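Side-chain contacts in TENA/THI-4 protein, Domain of Unknown Function with a Heme Oxygenase-like Fold (Shewanella denitrificans OS217, PDB 3DDE), which is of unknown function but adopts an all-helical heme oxygenase-like fold and may act as an oxidoreductase of the iron-containing redox enzyme family: residues Lys53-Asn58 and Leu134-Trp139; Gln59-Ile64 and Ile124-Asn129; Phe78-Glu83 and Ala179-Glu184; Ile118-Trp123 and Val200-Asn205. One frame throughout, in Å; residues are numbered along the deposited sequence.

Contacts 1, 2 and 4 form a chain of neighbours: helix 55-65 serves contacts 1 and 2, and helix 112-126 serves contacts 2 and 4. The centre of contact 1 lies about 9 Å from that of contact 4 and about 10 Å from those of contacts 2 and 3. Contact 1 is joined to contact 4 by a probable hydrogen bond, His54 ND1 to Tyr122 OH at 2.8 Å. Contacts 3 and 4 do not touch, with nearest atoms about 9 Å apart. Contacts 1, 2 and 3 adjoin a second subunit, whereas contact 4 adjoins a third. A bound PEG, probably from the crystallisation liquor, lies about 5 Å from the Leu61 side chain of contact 2.

Contact 1: residues Lys53-Asn58 and Leu134-Trp139; sequences KHNAKN and LGYSYW
Around the touching pair Asn55 and Tyr136 the backbones stay well apart, the nearest CA atoms, Asn55 CA and Ser137 CA, being 10.2 Å from each other. Within the all-helical heme oxygenase-like fold this is a side-chain bridge through the core, from the start of helix 55-65 to helix 134-141. Tyr136 does the reaching: with CG anti to the backbone N its ring is carried toward segment 53-58, hydroxyl first. Asn55 swings its amide beside its own backbone N, and the two side chains cross at about a right angle, amide plane and ring plane 75° apart. Both residues are buried, so the bond between them pairs two polar groups in the interior. Leu121 of helix 112-126 packs on both partners and on Asn58, whose OD1 is held by Arg133. On its own helix, Trp139 sets CZ2 at the edge of the Tyr136 ring, while Tyr136 O lies 3.4 Å above the Trp139 ring plane, toward the rim. The tyrosine hydroxyl is tilted 26° out of the Asn55 amide plane. Asn55 ND2 approaches near the ring plane and donates to Tyr136 OH at 2.9 Å, a bent bond with 143° at the hydrogen.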
# COMPACT_ATOMS: atom_id res chain seq x y z
N LYS A 53 -15.17 -9.38 -7.73
CA LYS A 53 -14.59 -8.21 -8.38
C LYS A 53 -13.16 -7.91 -7.88
O LYS A 53 -12.34 -7.33 -8.61
CB LYS A 53 -15.53 -7.06 -8.04
CG LYS A 53 -15.24 -5.69 -8.58
CD LYS A 53 -16.46 -4.74 -8.31
CE LYS A 53 -16.87 -4.64 -6.81
NZ LYS A 53 -18.20 -3.90 -6.61
N HIS A 54 -12.87 -8.31 -6.65
CA HIS A 54 -11.58 -8.04 -6.03
C HIS A 54 -10.58 -9.21 -6.00
O HIS A 54 -9.43 -9.01 -5.61
CB HIS A 54 -11.80 -7.53 -4.59
CG HIS A 54 -12.50 -6.21 -4.52
ND1 HIS A 54 -11.85 -5.01 -4.72
CD2 HIS A 54 -13.80 -5.90 -4.29
CE1 HIS A 54 -12.71 -4.02 -4.61
NE2 HIS A 54 -13.90 -4.53 -4.35
N ASN A 55 -11.00 -10.39 -6.44
CA ASN A 55 -10.14 -11.57 -6.30
C ASN A 55 -8.86 -11.60 -7.13
O ASN A 55 -7.81 -12.02 -6.61
CB ASN A 55 -10.97 -12.86 -6.40
CG ASN A 55 -11.76 -13.12 -5.13
OD1 ASN A 55 -11.61 -12.42 -4.10
ND2 ASN A 55 -12.58 -14.14 -5.17
N ALA A 56 -8.94 -11.15 -8.38
CA ALA A 56 -7.77 -11.05 -9.24
C ALA A 56 -6.77 -10.10 -8.60
O ALA A 56 -5.58 -10.35 -8.58
CB ALA A 56 -8.16 -10.57 -10.65
N LYS A 57 -7.29 -8.99 -8.07
CA LYS A 57 -6.48 -7.94 -7.46
C LYS A 57 -5.78 -8.40 -6.19
O LYS A 57 -4.57 -8.22 -6.08
CB LYS A 57 -7.34 -6.74 -7.16
CG LYS A 57 -7.89 -6.08 -8.39
CD LYS A 57 -8.66 -4.84 -8.02
CE LYS A 57 -9.14 -4.15 -9.25
NZ LYS A 57 -9.57 -2.77 -8.95
N ASN A 58 -6.50 -9.01 -5.25
CA ASN A 58 -5.85 -9.48 -4.05
C ASN A 58 -4.90 -10.68 -4.29
O ASN A 58 -3.92 -10.85 -3.56
CB ASN A 58 -6.82 -9.62 -2.84
CG ASN A 58 -7.95 -10.64 -3.05
OD1 ASN A 58 -7.75 -11.79 -3.49
ND2 ASN A 58 -9.14 -10.23 -2.66
N LEU A 134 -3.56 -19.24 -0.28
CA LEU A 134 -3.82 -20.54 -0.89
C LEU A 134 -4.92 -21.32 -0.14
O LEU A 134 -5.58 -22.18 -0.73
CB LEU A 134 -2.54 -21.38 -0.97
CG LEU A 134 -1.43 -20.95 -1.93
CD1 LEU A 134 -0.18 -21.79 -1.70
CD2 LEU A 134 -1.89 -21.05 -3.40
N GLY A 135 -5.11 -21.01 1.14
CA GLY A 135 -6.17 -21.62 1.96
C GLY A 135 -7.57 -21.25 1.48
O GLY A 135 -8.48 -22.07 1.49
N TYR A 136 -7.73 -20.01 1.06
CA TYR A 136 -8.98 -19.53 0.49
C TYR A 136 -9.25 -20.31 -0.79
O TYR A 136 -10.33 -20.88 -0.98
CB TYR A 136 -8.89 -18.03 0.19
CG TYR A 136 -10.04 -17.42 -0.59
CD1 TYR A 136 -11.37 -17.70 -0.28
CD2 TYR A 136 -9.79 -16.50 -1.61
CE1 TYR A 136 -12.41 -17.12 -0.97
CE2 TYR A 136 -10.82 -15.90 -2.30
CZ TYR A 136 -12.13 -16.21 -1.98
OH TYR A 136 -13.15 -15.61 -2.68
N SER A 137 -8.24 -20.34 -1.66
CA SER A 137 -8.29 -21.04 -2.93
C SER A 137 -8.58 -22.52 -2.77
O SER A 137 -9.24 -23.13 -3.61
CB SER A 137 -6.95 -20.87 -3.65
OG SER A 137 -6.73 -19.53 -4.03
N TYR A 138 -8.08 -23.11 -1.69
CA TYR A 138 -8.30 -24.53 -1.47
C TYR A 138 -9.78 -24.91 -1.43
O TYR A 138 -10.19 -25.83 -2.14
CB TYR A 138 -7.58 -25.07 -0.23
CG TYR A 138 -7.83 -26.56 -0.08
CD1 TYR A 138 -7.16 -27.48 -0.90
CD2 TYR A 138 -8.76 -27.05 0.83
CE1 TYR A 138 -7.41 -28.85 -0.78
CE2 TYR A 138 -9.01 -28.39 0.95
CZ TYR A 138 -8.34 -29.29 0.15
OH TYR A 138 -8.61 -30.65 0.29
N TRP A 139 -10.59 -24.24 -0.62
CA TRP A 139 -12.02 -24.56 -0.58
C TRP A 139 -12.75 -23.88 -1.74
O TRP A 139 -13.69 -24.43 -2.31
CB TRP A 139 -12.67 -24.23 0.79
CG TRP A 139 -12.85 -22.78 1.07
CD1 TRP A 139 -12.03 -21.99 1.80
CD2 TRP A 139 -13.91 -21.95 0.60
NE1 TRP A 139 -12.52 -20.70 1.83
CE2 TRP A 139 -13.67 -20.65 1.09
CE3 TRP A 139 -15.05 -22.17 -0.18
CZ2 TRP A 139 -14.51 -19.57 0.82
CZ3 TRP A 139 -15.89 -21.09 -0.45
CH2 TRP A 139 -15.62 -19.82 0.06

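Contact 2: residues Gln59-Ile64 and Ile124-Asn129; sequences QALVGI and ISATGN
Ser125 O receives a weak CA-H...O contact from Val62: Val62 CA lies 3.5 Å from Ser125 O, with 144° at the hydrogen. The backbones are close at this point, Val62 CA and Ser125 CA lying 4.9 Å apart. Packing by one valine branch adds to the approach. Val62 CG2 stands beside its own backbone N, anti to the carbonyl carbon, and from there meets Ser125 CB at 3.8 Å and Ser125 O at 3.9 Å. The serine hydroxyl is hydrogen-bonded within its own helix, Ser125 OG to Leu121 O one turn earlier; Ser125 OG lies 4.0 Å from Val62 CG2, slightly farther than CB. In the heme oxygenase-like bundle this is where the last turn of helix 112-126 lies against the middle of helix 55-65; Thr127 then leaves helical geometry, and its OG1 is hydrogen-bonded to Trp123 O. Arg133 packs against both Val62 and Ser125. A second, purely apolar touch completes the contact. A chi1 of -165° swings Leu61 CG away from its own N and brings Leu61 CD2 to 3.9 Å from Ala126 CB. Leu61 also packs on Ile64 of the second subunit, placing this end of the contact next to the subunit interface.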
# COMPACT_ATOMS: atom_id res chain seq x y z
N GLN A 59 -5.17 -11.48 -5.33
CA GLN A 59 -4.26 -12.56 -5.72
C GLN A 59 -2.94 -11.96 -6.25
O GLN A 59 -1.85 -12.41 -5.88
CB GLN A 59 -4.90 -13.46 -6.78
CG GLN A 59 -4.02 -14.58 -7.31
CD GLN A 59 -3.49 -15.49 -6.21
OE1 GLN A 59 -4.09 -16.53 -5.91
NE2 GLN A 59 -2.39 -15.08 -5.57
N ALA A 60 -3.04 -10.96 -7.11
CA ALA A 60 -1.84 -10.30 -7.64
C ALA A 60 -1.05 -9.63 -6.50
O ALA A 60 0.17 -9.58 -6.54
CB ALA A 60 -2.21 -9.27 -8.75
N LEU A 61 -1.75 -9.17 -5.47
CA LEU A 61 -1.11 -8.49 -4.34
C LEU A 61 -0.13 -9.38 -3.56
O LEU A 61 0.90 -8.90 -3.08
CB LEU A 61 -2.19 -7.90 -3.43
CG LEU A 61 -1.80 -6.87 -2.38
CD1 LEU A 61 -1.00 -5.69 -2.97
CD2 LEU A 61 -3.08 -6.38 -1.69
N VAL A 62 -0.44 -10.68 -3.43
CA VAL A 62 0.47 -11.62 -2.78
C VAL A 62 1.86 -11.56 -3.45
O VAL A 62 2.90 -11.58 -2.78
CB VAL A 62 -0.05 -13.09 -2.86
CG1 VAL A 62 0.95 -14.07 -2.19
CG2 VAL A 62 -1.48 -13.23 -2.28
N GLY A 63 1.86 -11.51 -4.79
CA GLY A 63 3.10 -11.47 -5.57
C GLY A 63 3.88 -10.17 -5.45
O GLY A 63 5.09 -10.15 -5.59
N ILE A 64 3.18 -9.07 -5.20
CA ILE A 64 3.81 -7.78 -5.02
C ILE A 64 4.36 -7.60 -3.60
O ILE A 64 5.44 -7.07 -3.44
CB ILE A 64 2.81 -6.64 -5.34
CG1 ILE A 64 2.40 -6.74 -6.81
CG2 ILE A 64 3.44 -5.28 -5.04
CD1 ILE A 64 1.04 -6.19 -7.06
N ILE A 124 -4.98 -10.54 4.26
CA ILE A 124 -4.19 -11.76 4.31
C ILE A 124 -3.33 -11.93 3.04
O ILE A 124 -2.41 -12.76 2.99
CB ILE A 124 -5.04 -13.03 4.71
CG1 ILE A 124 -6.12 -13.38 3.67
CG2 ILE A 124 -5.63 -12.87 6.12
CD1 ILE A 124 -5.57 -14.12 2.43
N SER A 125 -3.61 -11.13 2.04
CA SER A 125 -2.85 -11.11 0.80
C SER A 125 -1.69 -10.12 0.86
O SER A 125 -0.65 -10.34 0.26
CB SER A 125 -3.77 -10.79 -0.38
OG SER A 125 -4.78 -11.78 -0.51
N ALA A 126 -1.87 -9.04 1.61
CA ALA A 126 -0.86 -8.00 1.76
C ALA A 126 0.07 -8.20 2.95
O ALA A 126 1.13 -7.59 3.02
CB ALA A 126 -1.55 -6.66 1.90
N THR A 127 -0.31 -9.04 3.90
CA THR A 127 0.49 -9.20 5.11
C THR A 127 0.63 -10.67 5.51
O THR A 127 0.00 -11.53 4.91
CB THR A 127 -0.20 -8.47 6.28
OG1 THR A 127 -1.37 -9.19 6.65
CG2 THR A 127 -0.58 -7.04 5.90
N GLY A 128 1.46 -10.93 6.52
CA GLY A 128 1.64 -12.26 7.06
C GLY A 128 2.41 -13.22 6.18
O GLY A 128 3.19 -12.79 5.32
N ASN A 129 2.23 -14.52 6.44
CA ASN A 129 2.87 -15.56 5.67
C ASN A 129 2.25 -15.57 4.28
O ASN A 129 1.09 -15.89 4.14
CB ASN A 129 2.67 -16.91 6.37
CG ASN A 129 3.54 -18.00 5.77
OD1 ASN A 129 3.85 -17.96 4.58
ND2 ASN A 129 3.94 -18.97 6.58

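Contact 3: residues Phe78-Glu83 and Ala179-Glu184; sequences FHHAHE and AEEVNE
Among direct polar approaches, His80 and Glu181 make the shortest: His80 NE2 lies 2.8 Å from Glu181 OE1. This oxygen sits close to the imidazole plane, off the edge formed by NE2 and CE1, and is nearly as close to His80 CE1, at 2.9 Å. The carboxylate stands almost perpendicular to the ring, the planes 87° apart. Glu181, extended beyond CG (chi2 179°), and the His80 side chain together bridge helices whose nearest CA atoms, those of His80 and Glu181, are 9.9 Å apart. The water-mediated link uses the same carboxylate oxygen. A water donates to Glu181 OE1 at 3.1 Å and is also hydrogen-bonded to His79 NE2 at 2.9 Å, at the edge of that ring and in its plane. Within the heme oxygenase-like fold these approaches and the water link join helix 71-84 to helix 166-189. Ring packing surrounds the two histidines. His79 NE2 lies 4.3 Å above one face of the His80 ring, toward its rim, and His80 also meets His178 edge-to-face. His79, on its part, meets the ring of His82 of the second subunit, their planes about 45° apart.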
# COMPACT_ATOMS: atom_id res chain seq x y z
N PHE A 78 0.51 -14.14 -10.40
CA PHE A 78 0.16 -13.29 -11.54
C PHE A 78 -0.64 -14.05 -12.57
O PHE A 78 -1.56 -13.51 -13.18
CB PHE A 78 1.38 -12.60 -12.15
CG PHE A 78 2.13 -11.71 -11.18
CD1 PHE A 78 1.45 -10.93 -10.24
CD2 PHE A 78 3.50 -11.61 -11.23
CE1 PHE A 78 2.16 -10.10 -9.37
CE2 PHE A 78 4.20 -10.78 -10.36
CZ PHE A 78 3.54 -10.03 -9.45
N HIS A 79 -0.29 -15.32 -12.78
CA HIS A 79 -1.03 -16.14 -13.71
C HIS A 79 -2.48 -16.25 -13.30
O HIS A 79 -3.38 -16.03 -14.12
CB HIS A 79 -0.47 -17.55 -13.82
CG HIS A 79 -1.37 -18.49 -14.57
ND1 HIS A 79 -1.63 -18.35 -15.92
CD2 HIS A 79 -2.11 -19.54 -14.15
CE1 HIS A 79 -2.47 -19.29 -16.30
NE2 HIS A 79 -2.78 -20.03 -15.24
N HIS A 80 -2.72 -16.61 -12.04
CA HIS A 80 -4.09 -16.74 -11.56
C HIS A 80 -4.86 -15.45 -11.47
O HIS A 80 -6.07 -15.46 -11.65
CB HIS A 80 -4.18 -17.60 -10.30
CG HIS A 80 -4.11 -19.05 -10.61
ND1 HIS A 80 -5.23 -19.78 -10.93
CD2 HIS A 80 -3.05 -19.88 -10.78
CE1 HIS A 80 -4.87 -21.01 -11.24
NE2 HIS A 80 -3.55 -21.10 -11.16
N ALA A 81 -4.17 -14.34 -11.20
CA ALA A 81 -4.80 -13.02 -11.18
C ALA A 81 -5.30 -12.75 -12.61
O ALA A 81 -6.41 -12.25 -12.82
CB ALA A 81 -3.79 -11.92 -10.73
N HIS A 82 -4.47 -13.09 -13.59
CA HIS A 82 -4.85 -12.92 -15.00
C HIS A 82 -6.07 -13.78 -15.36
O HIS A 82 -6.97 -13.32 -16.07
CB HIS A 82 -3.67 -13.27 -15.89
CG HIS A 82 -3.99 -13.27 -17.36
ND1 HIS A 82 -3.86 -14.40 -18.13
CD2 HIS A 82 -4.44 -12.29 -18.18
CE1 HIS A 82 -4.18 -14.10 -19.38
NE2 HIS A 82 -4.55 -12.83 -19.43
N GLU A 83 -6.08 -15.02 -14.88
CA GLU A 83 -7.20 -15.94 -15.14
C GLU A 83 -8.50 -15.48 -14.48
O GLU A 83 -9.58 -15.64 -15.07
CB GLU A 83 -6.86 -17.38 -14.71
CG GLU A 83 -5.84 -18.03 -15.61
CD GLU A 83 -6.30 -18.03 -17.06
OE1 GLU A 83 -7.31 -18.71 -17.37
OE2 GLU A 83 -5.64 -17.36 -17.89
N ALA A 179 -8.18 -26.38 -9.22
CA ALA A 179 -8.11 -27.14 -7.97
C ALA A 179 -6.81 -27.95 -7.92
O ALA A 179 -6.13 -27.98 -6.89
CB ALA A 179 -9.31 -28.09 -7.84
N GLU A 180 -6.47 -28.61 -9.02
CA GLU A 180 -5.24 -29.39 -9.09
C GLU A 180 -4.01 -28.48 -8.96
O GLU A 180 -3.03 -28.83 -8.28
CB GLU A 180 -5.16 -30.19 -10.40
N GLU A 181 -4.08 -27.30 -9.59
CA GLU A 181 -2.99 -26.33 -9.56
C GLU A 181 -2.76 -25.78 -8.15
O GLU A 181 -1.61 -25.60 -7.74
CB GLU A 181 -3.28 -25.20 -10.57
CG GLU A 181 -3.32 -25.66 -12.04
CD GLU A 181 -3.63 -24.53 -13.04
OE1 GLU A 181 -4.11 -23.45 -12.64
OE2 GLU A 181 -3.39 -24.74 -14.25
N VAL A 182 -3.84 -25.51 -7.41
CA VAL A 182 -3.74 -25.04 -6.03
C VAL A 182 -3.09 -26.10 -5.14
O VAL A 182 -2.19 -25.80 -4.35
CB VAL A 182 -5.13 -24.68 -5.44
CG1 VAL A 182 -5.02 -24.39 -3.95
CG2 VAL A 182 -5.75 -23.48 -6.17
N ASN A 183 -3.56 -27.34 -5.26
CA ASN A 183 -3.01 -28.45 -4.48
C ASN A 183 -1.52 -28.67 -4.75
O ASN A 183 -0.75 -28.87 -3.80
CB ASN A 183 -3.79 -29.74 -4.74
CG ASN A 183 -5.22 -29.70 -4.18
OD1 ASN A 183 -5.69 -28.68 -3.66
ND2 ASN A 183 -5.91 -30.82 -4.30
N GLU A 184 -1.11 -28.64 -6.02
CA GLU A 184 0.31 -28.76 -6.36
C GLU A 184 1.10 -27.60 -5.75
O GLU A 184 2.17 -27.81 -5.18
CB GLU A 184 0.51 -28.82 -7.88
O HOH W 1 -5.01 -21.85 -15.16

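Contact 4: residues Ile118-Trp123 and Val200-Asn205; sequences IAYLYW and VAVMEN
An antiparallel helix pair of the bundle meets here, segments 118-123 and 200-205, with 167° between their directions. Their axes come no closer than 11.5 Å, and Tyr120 reaches across the separation to touch Ala201, Val202 and Asn205. A chi1 of 179° turns its ring away from the residue's own N and directs it at the opposing helix. Asn205 comes over one face of that ring: its ND2 stands 3.3 Å above the plane, offset toward the rim, with Tyr120 CE1 its nearest ring atom. The amide is steeply inclined to the ring, the two planes being 78° apart, so the nitrogen rather than the flat of the amide is presented. The nitrogen, Asn205 ND2, is hydrogen-bonded to Thr116 OG1 of a third subunit. In this heme oxygenase-like bundle helix 112-126 packs on helix 193-223 beside the interface with that third subunit. The same helix 112-126 continues the interface through Tyr122 and Trp123, which stack on Trp123 and Tyr122 of the third subunit. Beyond the ring, Tyr120 OH is 3.5 Å from Val202 CA, and Tyr120 OH is 3.6 Å from Asn205 CB; Ala201 O lies 3.8 Å from Tyr120 OH. The two branches of Val202 divide the work. CG2, beside the backbone N, lies 3.7 Å from Tyr120 OH, whereas CG1, anti to that N, makes a looser apolar contact with Tyr120 CE2 at 4.3 Å.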
# COMPACT_ATOMS: atom_id res chain seq x y z
N ILE A 118 -14.13 -8.94 1.79
CA ILE A 118 -13.23 -8.21 0.89
C ILE A 118 -12.02 -7.70 1.69
O ILE A 118 -10.89 -7.95 1.30
CB ILE A 118 -13.98 -7.04 0.15
CG1 ILE A 118 -15.02 -7.60 -0.84
CG2 ILE A 118 -13.01 -6.16 -0.63
CD1 ILE A 118 -16.10 -6.58 -1.29
N ALA A 119 -12.27 -7.02 2.81
CA ALA A 119 -11.21 -6.49 3.67
C ALA A 119 -10.26 -7.60 4.13
O ALA A 119 -9.04 -7.43 4.09
CB ALA A 119 -11.79 -5.78 4.89
N TYR A 120 -10.83 -8.71 4.59
CA TYR A 120 -10.06 -9.85 5.10
C TYR A 120 -9.11 -10.42 4.07
O TYR A 120 -7.93 -10.61 4.35
CB TYR A 120 -10.98 -10.95 5.65
CG TYR A 120 -10.20 -12.15 6.16
CD1 TYR A 120 -9.45 -12.05 7.32
CD2 TYR A 120 -10.18 -13.35 5.45
CE1 TYR A 120 -8.70 -13.12 7.78
CE2 TYR A 120 -9.44 -14.42 5.90
CZ TYR A 120 -8.70 -14.29 7.08
OH TYR A 120 -7.97 -15.34 7.56
N LEU A 121 -9.62 -10.66 2.88
CA LEU A 121 -8.84 -11.20 1.77
C LEU A 121 -7.68 -10.30 1.32
O LEU A 121 -6.59 -10.81 1.05
CB LEU A 121 -9.77 -11.54 0.58
CG LEU A 121 -10.80 -12.66 0.75
CD1 LEU A 121 -11.61 -12.84 -0.50
CD2 LEU A 121 -10.15 -13.97 1.13
N TYR A 122 -7.89 -8.98 1.25
CA TYR A 122 -6.76 -8.06 0.94
C TYR A 122 -5.73 -8.09 2.07
O TYR A 122 -4.53 -8.12 1.82
CB TYR A 122 -7.20 -6.60 0.71
CG TYR A 122 -7.70 -6.28 -0.67
CD1 TYR A 122 -6.81 -6.02 -1.70
CD2 TYR A 122 -9.06 -6.21 -0.95
CE1 TYR A 122 -7.26 -5.72 -2.97
CE2 TYR A 122 -9.51 -5.89 -2.19
CZ TYR A 122 -8.61 -5.64 -3.22
OH TYR A 122 -9.06 -5.33 -4.48
N TRP A 123 -6.20 -8.10 3.30
CA TRP A 123 -5.31 -8.14 4.46
C TRP A 123 -4.40 -9.36 4.46
O TRP A 123 -3.18 -9.24 4.66
CB TRP A 123 -6.13 -8.09 5.75
CG TRP A 123 -5.38 -8.16 7.02
CD1 TRP A 123 -5.40 -9.18 7.91
CD2 TRP A 123 -4.50 -7.17 7.56
NE1 TRP A 123 -4.60 -8.88 8.99
CE2 TRP A 123 -4.05 -7.64 8.80
CE3 TRP A 123 -4.08 -5.91 7.13
CZ2 TRP A 123 -3.16 -6.92 9.59
CZ3 TRP A 123 -3.22 -5.18 7.93
CH2 TRP A 123 -2.76 -5.69 9.14
N VAL A 200 -4.43 -23.05 6.88
CA VAL A 200 -5.63 -23.54 7.56
C VAL A 200 -6.43 -22.40 8.19
O VAL A 200 -7.65 -22.38 8.14
CB VAL A 200 -5.27 -24.59 8.65
CG1 VAL A 200 -6.50 -24.92 9.51
CG2 VAL A 200 -4.69 -25.86 8.02
N ALA A 201 -5.72 -21.44 8.78
CA ALA A 201 -6.35 -20.29 9.41
C ALA A 201 -7.14 -19.45 8.39
O ALA A 201 -8.25 -19.02 8.65
CB ALA A 201 -5.27 -19.42 10.13
N VAL A 202 -6.56 -19.23 7.22
CA VAL A 202 -7.24 -18.45 6.16
C VAL A 202 -8.37 -19.23 5.51
O VAL A 202 -9.40 -18.65 5.18
CB VAL A 202 -6.23 -17.96 5.09
CG1 VAL A 202 -6.95 -17.26 3.87
CG2 VAL A 202 -5.24 -17.03 5.75
N MSE A 203 -8.18 -20.53 5.32
CA MSE A 203 -9.20 -21.39 4.75
C MSE A 203 -10.46 -21.29 5.59
O MSE A 203 -11.57 -21.11 5.08
CB MSE A 203 -8.68 -22.84 4.76
CG MSE A 203 -9.60 -23.89 4.14
SE MSE A 203 -8.87 -25.67 4.40
CE MSE A 203 -9.18 -25.87 6.31
N GLU A 204 -10.27 -21.44 6.90
CA GLU A 204 -11.35 -21.43 7.87
C GLU A 204 -12.06 -20.10 7.94
O GLU A 204 -13.28 -20.04 7.85
CB GLU A 204 -10.84 -21.81 9.26
CG GLU A 204 -10.50 -23.29 9.44
CD GLU A 204 -9.85 -23.60 10.80
OE1 GLU A 204 -9.47 -22.66 11.51
OE2 GLU A 204 -9.70 -24.79 11.16
N ASN A 205 -11.30 -19.02 8.10
CA ASN A 205 -11.92 -17.72 8.30
C ASN A 205 -12.55 -17.21 7.04
O ASN A 205 -13.63 -16.65 7.08
CB ASN A 205 -10.97 -16.69 8.95
CG ASN A 205 -11.73 -15.53 9.60
OD1 ASN A 205 -12.58 -15.74 10.49
ND2 ASN A 205 -11.43 -14.30 9.17